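Local structure of glycosyl transferase family 9 (Veillonella parvula, 3TOV) at residues A[13-18]-A[41-46]; A[24-29]-A[158-163]. The protein probably transfers a sugar from an activated nucleotide donor to an acceptor, as expected of a family 9 (heptosyltransferase) glycosyltransferase of the GT-B type. All blocks are in the same frame, centred on the assembly; numbering follows the deposited sequence.

In the fold
Contact 1 pairs strands 10-14 and 40-46 inside the N-terminal six-stranded parallel sheet of a GT-B fold. Contact 2, its centre about 13 Å from that of contact 1, sets the start of helix 26-35 against the extended linker 158-163, which runs on toward the second parallel sheet. The chain passes through 13-18, then 24-29, then 41-46, and returns at 158-163 more than a hundred residues later, so the helix of contact 2 belongs to the connection between the two strands of contact 1. The contacts also touch: Tyr43 OH lies 2.7 Å from Thr25 OG1, a probable hydrogen bond. Strand pairing and interdomain linker thus meet at residues 24-29, around the start of helix 26-35.

Contact 1. Residues A[13-18]-A[41-46]; sequences VTFLMH and ITYVID
Phe15 and Tyr43 both carry CG anti to their backbone N (chi1 -160° and -159°), which lays the two side chains side by side, pointing the same way. Tyr43 stands on strand 40-46 of a Rossmann-like sheet, Phe15 on the loop directly continuing parallel strand 10-14; a beta-alpha-beta crossover through helices 19-23 and 26-35 joins the strands. Tyr43 OH reaches Phe15 CB at 3.7 Å and hydrogen-bonds to Thr25, while the Phe15 ring meets Tyr143. Val13 stands on the Tyr43 face of the sheet; Thr14 and Val44 are on the other, where Thr14 OG1 hydrogen-bonds to Asn95 at the end of strand 92-95, the other neighbour of strand 10-14.

The backbone ladder, already running from Ile11, continues with Val13 N to Thr42 O at 2.9 Å, the donor nearly along the C=O axis. Val44 N gives a weak, bent bond to Val13 O. The bridges end with Thr14-Val44, yet Phe15 N still bonds to Val44 O at 3.3 Å, in the carbonyl plane. Leu16, with CG beside its own N (chi1 -59°), lays CD2 against the backbone at Val44 O and Ile45 C, with Val44 CG1 at 4.2 Å. The last backbone link is a nearly straight CA-H...O contact, with Ile45 CA 3.4 Å from Phe15 O.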
ATOM      1  N   VAL A  13     -17.048  -7.776   2.988  1.00 52.82           N
ATOM      2  CA  VAL A  13     -15.730  -7.695   3.590  1.00 50.51           C
ATOM      3  C   VAL A  13     -15.603  -6.347   4.281  1.00 53.06           C
ATOM      4  O   VAL A  13     -15.884  -5.308   3.697  1.00 57.78           O
ATOM      5  CB  VAL A  13     -14.619  -7.870   2.540  1.00 46.85           C
ATOM      6  CG1 VAL A  13     -13.228  -7.924   3.198  1.00 37.12           C
ATOM      7  CG2 VAL A  13     -14.881  -9.126   1.741  1.00 50.21           C
ATOM      8  N   THR A  14     -15.196  -6.374   5.538  1.00 47.91           N
ATOM      9  CA  THR A  14     -15.075  -5.164   6.309  1.00 48.13           C
ATOM     10  C   THR A  14     -13.616  -4.928   6.650  1.00 53.49           C
ATOM     11  O   THR A  14     -13.011  -5.707   7.387  1.00 54.76           O
ATOM     12  CB  THR A  14     -15.861  -5.285   7.596  1.00 48.69           C
ATOM     13  OG1 THR A  14     -15.280  -6.316   8.404  1.00 52.62           O
ATOM     14  CG2 THR A  14     -17.268  -5.665   7.275  1.00 50.34           C
ATOM     15  N   PHE A  15     -13.061  -3.855   6.090  1.00 52.73           N
ATOM     16  CA  PHE A  15     -11.721  -3.390   6.411  1.00 45.68           C
ATOM     17  C   PHE A  15     -11.701  -1.844   6.393  1.00 52.09           C
ATOM     18  O   PHE A  15     -11.834  -1.213   5.339  1.00 58.36           O
ATOM     19  CB  PHE A  15     -10.727  -3.979   5.418  1.00 45.54           C
ATOM     20  CG  PHE A  15      -9.311  -3.966   5.899  1.00 54.78           C
ATOM     21  CD1 PHE A  15      -8.932  -4.722   6.988  1.00 58.38           C
ATOM     22  CD2 PHE A  15      -8.351  -3.204   5.251  1.00 63.66           C
ATOM     23  CE1 PHE A  15      -7.615  -4.708   7.434  1.00 65.14           C
ATOM     24  CE2 PHE A  15      -7.034  -3.188   5.690  1.00 67.37           C
ATOM     25  CZ  PHE A  15      -6.665  -3.942   6.782  1.00 64.51           C
ATOM     26  N   LEU A  16     -11.567  -1.230   7.564  1.00 46.85           N
ATOM     27  CA  LEU A  16     -11.522   0.219   7.635  1.00 52.34           C
ATOM     28  C   LEU A  16     -10.155   0.746   8.063  1.00 57.29           C
ATOM     29  O   LEU A  16     -10.072   1.672   8.866  1.00 64.96           O
ATOM     30  CB  LEU A  16     -12.593   0.731   8.600  1.00 54.04           C
ATOM     31  CG  LEU A  16     -14.010   0.338   8.214  1.00 53.68           C
ATOM     32  CD1 LEU A  16     -15.041   1.069   9.062  1.00 51.41           C
ATOM     33  CD2 LEU A  16     -14.220   0.635   6.745  1.00 53.86           C
HETATM   34  N   MSE A  17      -9.086   0.168   7.529  1.00 54.84           N
HETATM   35  CA  MSE A  17      -7.749   0.595   7.909  1.00 55.57           C
HETATM   36  C   MSE A  17      -7.149   1.623   6.954  1.00 64.52           C
HETATM   37  O   MSE A  17      -7.860   2.326   6.232  1.00 70.63           O
HETATM   38  CB  MSE A  17      -6.814  -0.597   8.076  1.00 51.70           C
HETATM   39  CG  MSE A  17      -7.214  -1.529   9.224  1.00 57.72           C
HETATM   40 SE   MSE A  17      -5.922  -2.960   9.664  0.41 39.03          SE
HETATM   41  CE  MSE A  17      -4.604  -1.853  10.600  1.00 33.56           C
ATOM     42  N   HIS A  18      -5.829   1.708   6.973  1.00 62.19           N
ATOM     43  CA  HIS A  18      -5.120   2.795   6.333  1.00 56.55           C
ATOM     44  C   HIS A  18      -4.644   2.437   4.930  1.00 61.32           C
ATOM     45  O   HIS A  18      -4.629   1.269   4.556  1.00 68.81           O
ATOM     46  CB  HIS A  18      -3.958   3.195   7.222  1.00 57.91           C
ATOM     47  CG  HIS A  18      -4.371   4.013   8.403  1.00 70.75           C
ATOM     48  ND1 HIS A  18      -5.624   4.574   8.514  1.00 75.60           N
ATOM     49  CD2 HIS A  18      -3.696   4.374   9.520  1.00 75.59           C
ATOM     50  CE1 HIS A  18      -5.704   5.249   9.648  1.00 78.18           C
ATOM     51  NE2 HIS A  18      -4.547   5.145  10.276  1.00 76.39           N
ATOM     52  N   ILE A  41     -19.902 -10.001  -4.187  1.00 56.29           N
ATOM     53  CA  ILE A  41     -18.964  -9.560  -3.173  1.00 55.44           C
ATOM     54  C   ILE A  41     -19.036  -8.064  -3.006  1.00 58.38           C
ATOM     55  O   ILE A  41     -19.067  -7.333  -3.991  1.00 64.06           O
ATOM     56  CB  ILE A  41     -17.527  -9.947  -3.540  1.00 51.25           C
ATOM     57  CG1 ILE A  41     -17.384 -11.473  -3.571  1.00 57.93           C
ATOM     58  CG2 ILE A  41     -16.572  -9.334  -2.551  1.00 43.49           C
ATOM     59  CD1 ILE A  41     -16.103 -11.992  -4.210  1.00 59.68           C
ATOM     60  N   THR A  42     -19.061  -7.606  -1.759  1.00 55.67           N
ATOM     61  CA  THR A  42     -19.059  -6.176  -1.498  1.00 59.29           C
ATOM     62  C   THR A  42     -18.023  -5.787  -0.434  1.00 60.71           C
ATOM     63  O   THR A  42     -17.889  -6.463   0.591  1.00 55.82           O
ATOM     64  CB  THR A  42     -20.483  -5.641  -1.173  1.00 63.14           C
ATOM     65  OG1 THR A  42     -20.454  -4.884   0.038  1.00 63.74           O
ATOM     66  CG2 THR A  42     -21.486  -6.790  -1.038  1.00 64.98           C
ATOM     67  N   TYR A  43     -17.287  -4.705  -0.714  1.00 61.13           N
ATOM     68  CA  TYR A  43     -16.198  -4.202   0.131  1.00 48.75           C
ATOM     69  C   TYR A  43     -16.588  -2.940   0.882  1.00 44.10           C
ATOM     70  O   TYR A  43     -17.345  -2.121   0.380  1.00 49.69           O
ATOM     71  CB  TYR A  43     -15.007  -3.848  -0.740  1.00 50.62           C
ATOM     72  CG  TYR A  43     -13.662  -3.802  -0.027  1.00 55.72           C
ATOM     73  CD1 TYR A  43     -12.756  -4.838  -0.178  1.00 57.03           C
ATOM     74  CD2 TYR A  43     -13.287  -2.715   0.761  1.00 55.77           C
ATOM     75  CE1 TYR A  43     -11.529  -4.817   0.436  1.00 57.87           C
ATOM     76  CE2 TYR A  43     -12.054  -2.683   1.388  1.00 55.50           C
ATOM     77  CZ  TYR A  43     -11.176  -3.748   1.216  1.00 59.43           C
ATOM     78  OH  TYR A  43      -9.932  -3.776   1.812  1.00 58.45           O
ATOM     79  N   VAL A  44     -16.030  -2.766   2.070  1.00 39.05           N
ATOM     80  CA  VAL A  44     -16.324  -1.604   2.889  1.00 43.75           C
ATOM     81  C   VAL A  44     -15.048  -0.941   3.437  1.00 54.29           C
ATOM     82  O   VAL A  44     -14.480  -1.418   4.424  1.00 46.56           O
ATOM     83  CB  VAL A  44     -17.237  -2.005   4.045  1.00 41.81           C
ATOM     84  CG1 VAL A  44     -17.698  -0.782   4.817  1.00 45.24           C
ATOM     85  CG2 VAL A  44     -18.433  -2.787   3.509  1.00 39.38           C
ATOM     86  N   ILE A  45     -14.608   0.144   2.783  1.00 64.93           N
ATOM     87  CA  ILE A  45     -13.477   0.965   3.251  1.00 70.62           C
ATOM     88  C   ILE A  45     -13.940   2.243   3.921  1.00 73.50           C
ATOM     89  O   ILE A  45     -15.139   2.492   4.078  1.00 68.08           O
ATOM     90  CB  ILE A  45     -12.566   1.512   2.105  1.00 68.10           C
ATOM     91  CG1 ILE A  45     -13.155   1.222   0.729  1.00 72.11           C
ATOM     92  CG2 ILE A  45     -11.110   1.123   2.287  1.00 64.29           C
ATOM     93  CD1 ILE A  45     -14.314   2.166   0.402  1.00 77.00           C
ATOM     94  N   ASP A  46     -12.951   3.067   4.262  1.00 74.35           N
ATOM     95  CA  ASP A  46     -13.164   4.396   4.807  1.00 73.90           C
ATOM     96  C   ASP A  46     -13.149   5.423   3.676  1.00 72.97           C
ATOM     97  O   ASP A  46     -12.284   5.382   2.806  1.00 70.18           O
ATOM     98  CB  ASP A  46     -12.092   4.699   5.858  1.00 78.15           C
ATOM     99  CG  ASP A  46     -11.556   6.114   5.762  1.00 87.11           C
ATOM    100  OD1 ASP A  46     -12.033   7.002   6.508  1.00 92.53           O
ATOM    101  OD2 ASP A  46     -10.645   6.331   4.940  1.00 87.07           O
TER

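Contact 2. Residues A[24-29]-A[158-163]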
ATOM      1  N   LEU A  24      -2.883  -3.987   0.733  1.00 57.01           N
ATOM      2  CA  LEU A  24      -2.424  -5.328   1.085  1.00 57.16           C
ATOM      3  C   LEU A  24      -3.550  -6.353   1.190  1.00 59.26           C
ATOM      4  O   LEU A  24      -3.296  -7.555   1.248  1.00 66.11           O
ATOM      5  CB  LEU A  24      -1.651  -5.291   2.403  1.00 51.93           C
ATOM      6  CG  LEU A  24      -0.318  -4.557   2.335  1.00 43.07           C
ATOM      7  CD1 LEU A  24       0.245  -4.372   3.719  1.00 40.49           C
ATOM      8  CD2 LEU A  24       0.622  -5.349   1.464  1.00 37.66           C
ATOM      9  N   THR A  25      -4.791  -5.881   1.235  1.00 52.55           N
ATOM     10  CA  THR A  25      -5.939  -6.778   1.262  1.00 49.17           C
ATOM     11  C   THR A  25      -6.347  -7.120  -0.159  1.00 51.77           C
ATOM     12  O   THR A  25      -7.295  -7.874  -0.386  1.00 56.94           O
ATOM     13  CB  THR A  25      -7.155  -6.145   1.954  1.00 46.78           C
ATOM     14  OG1 THR A  25      -7.662  -5.061   1.157  1.00 52.32           O
ATOM     15  CG2 THR A  25      -6.786  -5.638   3.331  1.00 44.26           C
ATOM     16  N   THR A  26      -5.627  -6.560  -1.119  1.00 46.65           N
ATOM     17  CA  THR A  26      -6.058  -6.628  -2.503  1.00 50.80           C
ATOM     18  C   THR A  26      -5.808  -7.984  -3.203  1.00 52.41           C
ATOM     19  O   THR A  26      -6.611  -8.396  -4.055  1.00 46.37           O
ATOM     20  CB  THR A  26      -5.499  -5.430  -3.308  1.00 55.09           C
ATOM     21  OG1 THR A  26      -6.473  -5.011  -4.270  1.00 67.20           O
ATOM     22  CG2 THR A  26      -4.187  -5.777  -3.997  1.00 48.84           C
ATOM     23  N   PRO A  27      -4.709  -8.684  -2.839  1.00 58.10           N
ATOM     24  CA  PRO A  27      -4.411 -10.015  -3.384  1.00 55.79           C
ATOM     25  C   PRO A  27      -5.337 -11.080  -2.781  1.00 50.28           C
ATOM     26  O   PRO A  27      -5.772 -12.013  -3.464  1.00 48.57           O
ATOM     27  CB  PRO A  27      -2.966 -10.264  -2.928  1.00 53.29           C
ATOM     28  CG  PRO A  27      -2.453  -8.964  -2.448  1.00 50.97           C
ATOM     29  CD  PRO A  27      -3.644  -8.248  -1.920  1.00 56.12           C
ATOM     30  N   PHE A  28      -5.613 -10.939  -1.491  1.00 44.24           N
ATOM     31  CA  PHE A  28      -6.690 -11.672  -0.843  1.00 48.31           C
ATOM     32  C   PHE A  28      -8.020 -11.565  -1.627  1.00 54.85           C
ATOM     33  O   PHE A  28      -8.781 -12.536  -1.757  1.00 55.40           O
ATOM     34  CB  PHE A  28      -6.839 -11.129   0.579  1.00 49.38           C
ATOM     35  CG  PHE A  28      -8.155 -11.428   1.219  1.00 52.56           C
ATOM     36  CD1 PHE A  28      -8.267 -12.437   2.156  1.00 56.10           C
ATOM     37  CD2 PHE A  28      -9.278 -10.685   0.901  1.00 54.37           C
ATOM     38  CE1 PHE A  28      -9.482 -12.709   2.757  1.00 58.37           C
ATOM     39  CE2 PHE A  28     -10.496 -10.955   1.497  1.00 55.24           C
ATOM     40  CZ  PHE A  28     -10.599 -11.966   2.427  1.00 55.40           C
ATOM     41  N   LEU A  29      -8.293 -10.380  -2.157  1.00 51.55           N
ATOM     42  CA  LEU A  29      -9.525 -10.152  -2.896  1.00 51.36           C
ATOM     43  C   LEU A  29      -9.547 -10.834  -4.245  1.00 50.97           C
ATOM     44  O   LEU A  29     -10.623 -11.048  -4.821  1.00 52.32           O
ATOM     45  CB  LEU A  29      -9.731  -8.668  -3.110  1.00 54.75           C
ATOM     46  CG  LEU A  29     -10.493  -7.989  -1.999  1.00 51.90           C
ATOM     47  CD1 LEU A  29     -10.544  -6.526  -2.312  1.00 55.45           C
ATOM     48  CD2 LEU A  29     -11.869  -8.599  -1.949  1.00 53.27           C
ATOM     49  N   SER A 158      -1.552 -12.551  -7.983  1.00 53.57           N
ATOM     50  CA  SER A 158      -0.623 -11.766  -8.799  1.00 47.66           C
ATOM     51  C   SER A 158      -0.271 -10.394  -8.224  1.00 53.23           C
ATOM     52  O   SER A 158      -0.163  -9.408  -8.948  1.00 50.41           O
ATOM     53  CB  SER A 158      -1.183 -11.596 -10.195  1.00 41.79           C
ATOM     54  OG  SER A 158      -2.580 -11.467 -10.116  1.00 42.35           O
ATOM     55  N   GLY A 159      -0.071 -10.339  -6.918  1.00 59.45           N
ATOM     56  CA  GLY A 159       0.466  -9.146  -6.302  1.00 55.45           C
ATOM     57  C   GLY A 159      -0.598  -8.121  -6.029  1.00 52.42           C
ATOM     58  O   GLY A 159      -1.776  -8.348  -6.299  1.00 52.03           O
ATOM     59  N   LEU A 160      -0.167  -6.995  -5.469  1.00 54.67           N
ATOM     60  CA  LEU A 160      -1.033  -5.849  -5.243  1.00 52.74           C
ATOM     61  C   LEU A 160      -1.457  -5.206  -6.560  1.00 57.31           C
ATOM     62  O   LEU A 160      -0.745  -5.251  -7.575  1.00 56.17           O
ATOM     63  CB  LEU A 160      -0.324  -4.813  -4.385  1.00 45.67           C
ATOM     64  CG  LEU A 160       0.566  -5.341  -3.266  1.00 37.80           C
ATOM     65  CD1 LEU A 160       1.337  -4.188  -2.647  1.00 38.30           C
ATOM     66  CD2 LEU A 160      -0.241  -6.048  -2.215  1.00 34.93           C
ATOM     67  N   HIS A 161      -2.623  -4.584  -6.526  1.00 63.44           N
ATOM     68  CA  HIS A 161      -3.241  -4.072  -7.733  1.00 68.73           C
ATOM     69  C   HIS A 161      -4.131  -2.875  -7.411  1.00 60.31           C
ATOM     70  O   HIS A 161      -4.877  -2.885  -6.434  1.00 54.54           O
ATOM     71  CB  HIS A 161      -4.070  -5.181  -8.380  1.00 74.37           C
ATOM     72  CG  HIS A 161      -4.733  -4.774  -9.652  1.00 88.00           C
ATOM     73  ND1 HIS A 161      -6.030  -5.125  -9.958  1.00 93.65           N
ATOM     74  CD2 HIS A 161      -4.280  -4.049 -10.702  1.00 98.82           C
ATOM     75  CE1 HIS A 161      -6.350  -4.632 -11.142  1.00100.12           C
ATOM     76  NE2 HIS A 161      -5.306  -3.974 -11.614  1.00104.11           N
ATOM     77  N   ILE A 162      -4.024  -1.826  -8.211  1.00 54.07           N
ATOM     78  CA  ILE A 162      -5.017  -0.771  -8.171  1.00 49.86           C
ATOM     79  C   ILE A 162      -5.372  -0.452  -9.593  1.00 55.03           C
ATOM     80  O   ILE A 162      -4.491  -0.164 -10.409  1.00 53.44           O
ATOM     81  CB  ILE A 162      -4.535   0.485  -7.475  1.00 49.10           C
ATOM     82  CG1 ILE A 162      -4.226   0.182  -6.012  1.00 49.76           C
ATOM     83  CG2 ILE A 162      -5.611   1.552  -7.554  1.00 51.33           C
ATOM     84  CD1 ILE A 162      -3.899   1.412  -5.189  1.00 49.32           C
ATOM     85  N   GLU A 163      -6.662  -0.545  -9.896  1.00 61.89           N
ATOM     86  CA  GLU A 163      -7.135  -0.362 -11.254  1.00 66.97           C
ATOM     87  C   GLU A 163      -7.349   1.116 -11.425  1.00 65.80           C
ATOM     88  O   GLU A 163      -8.091   1.714 -10.648  1.00 70.33           O
ATOM     89  CB  GLU A 163      -8.446  -1.111 -11.453  1.00 73.00           C
ATOM     90  CG  GLU A 163      -8.819  -1.347 -12.892  1.00 82.91           C
ATOM     91  CD  GLU A 163      -7.865  -2.294 -13.582  1.00 96.62           C
ATOM     92  OE1 GLU A 163      -8.247  -3.465 -13.806  1.00 95.32           O
ATOM     93  OE2 GLU A 163      -6.731  -1.862 -13.899  1.00107.20           O
TER
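Leu24 comes first, in the turn between helix 19-23 and helix 26-35. Its CB points away from 158-163, but with CG anti to its carbonyl carbon and the chain extended beyond it, CD2 swings back to meet Leu160 CD2 at 3.8 Å. The two leucines lie alongside each other, pointing the same way, and touch methyl to methyl. Thr25 points away from 158-163; its OG1 bonds to Val22 O and Tyr43 OH, and the side chain rests on Tyr143.

Thr26 directs its CB toward 158-163. Its methyl CG2 presses on the backbone where Leu160 passes into His161, 3.4 Å from Leu160 CA. The hydroxyl branch goes to the next carbonyl along: OG1 donates a long, weak hydrogen bond to His161 O at 3.4 Å. The threonine therefore meets the extended chain with both branches, one apolar and one polar.

Pro27 follows near the start of helix 26-35, a place that suits a residue with no N-H to donate. Its ring lies beside the Leu160 side chain, CG 3.7 Å from Leu160 CD2, and the same CG is 4.0 Å from Gly159 O. One leucine methyl, Leu160 CD2, thus packs against both Leu24 and Pro27. Gly159 has a positive phi (83°), a conformation most easily held by glycine, and leads the chain into this extended run.

Phe28 packs on Ile144 and Leu147 of helix 139-149, and Glu30, the residue after Leu29, accepts through OE1 a hydrogen bond from Ser158 N. His274 of helix 271-277 in the second domain touches Leu24 and Leu160, Ile277 adds to Leu160, and Ile23 of helix 19-23 touches Leu160 and Ile162, so the linker is packed between helices 19-23 and 26-35 of one domain and helix 271-277 of the other.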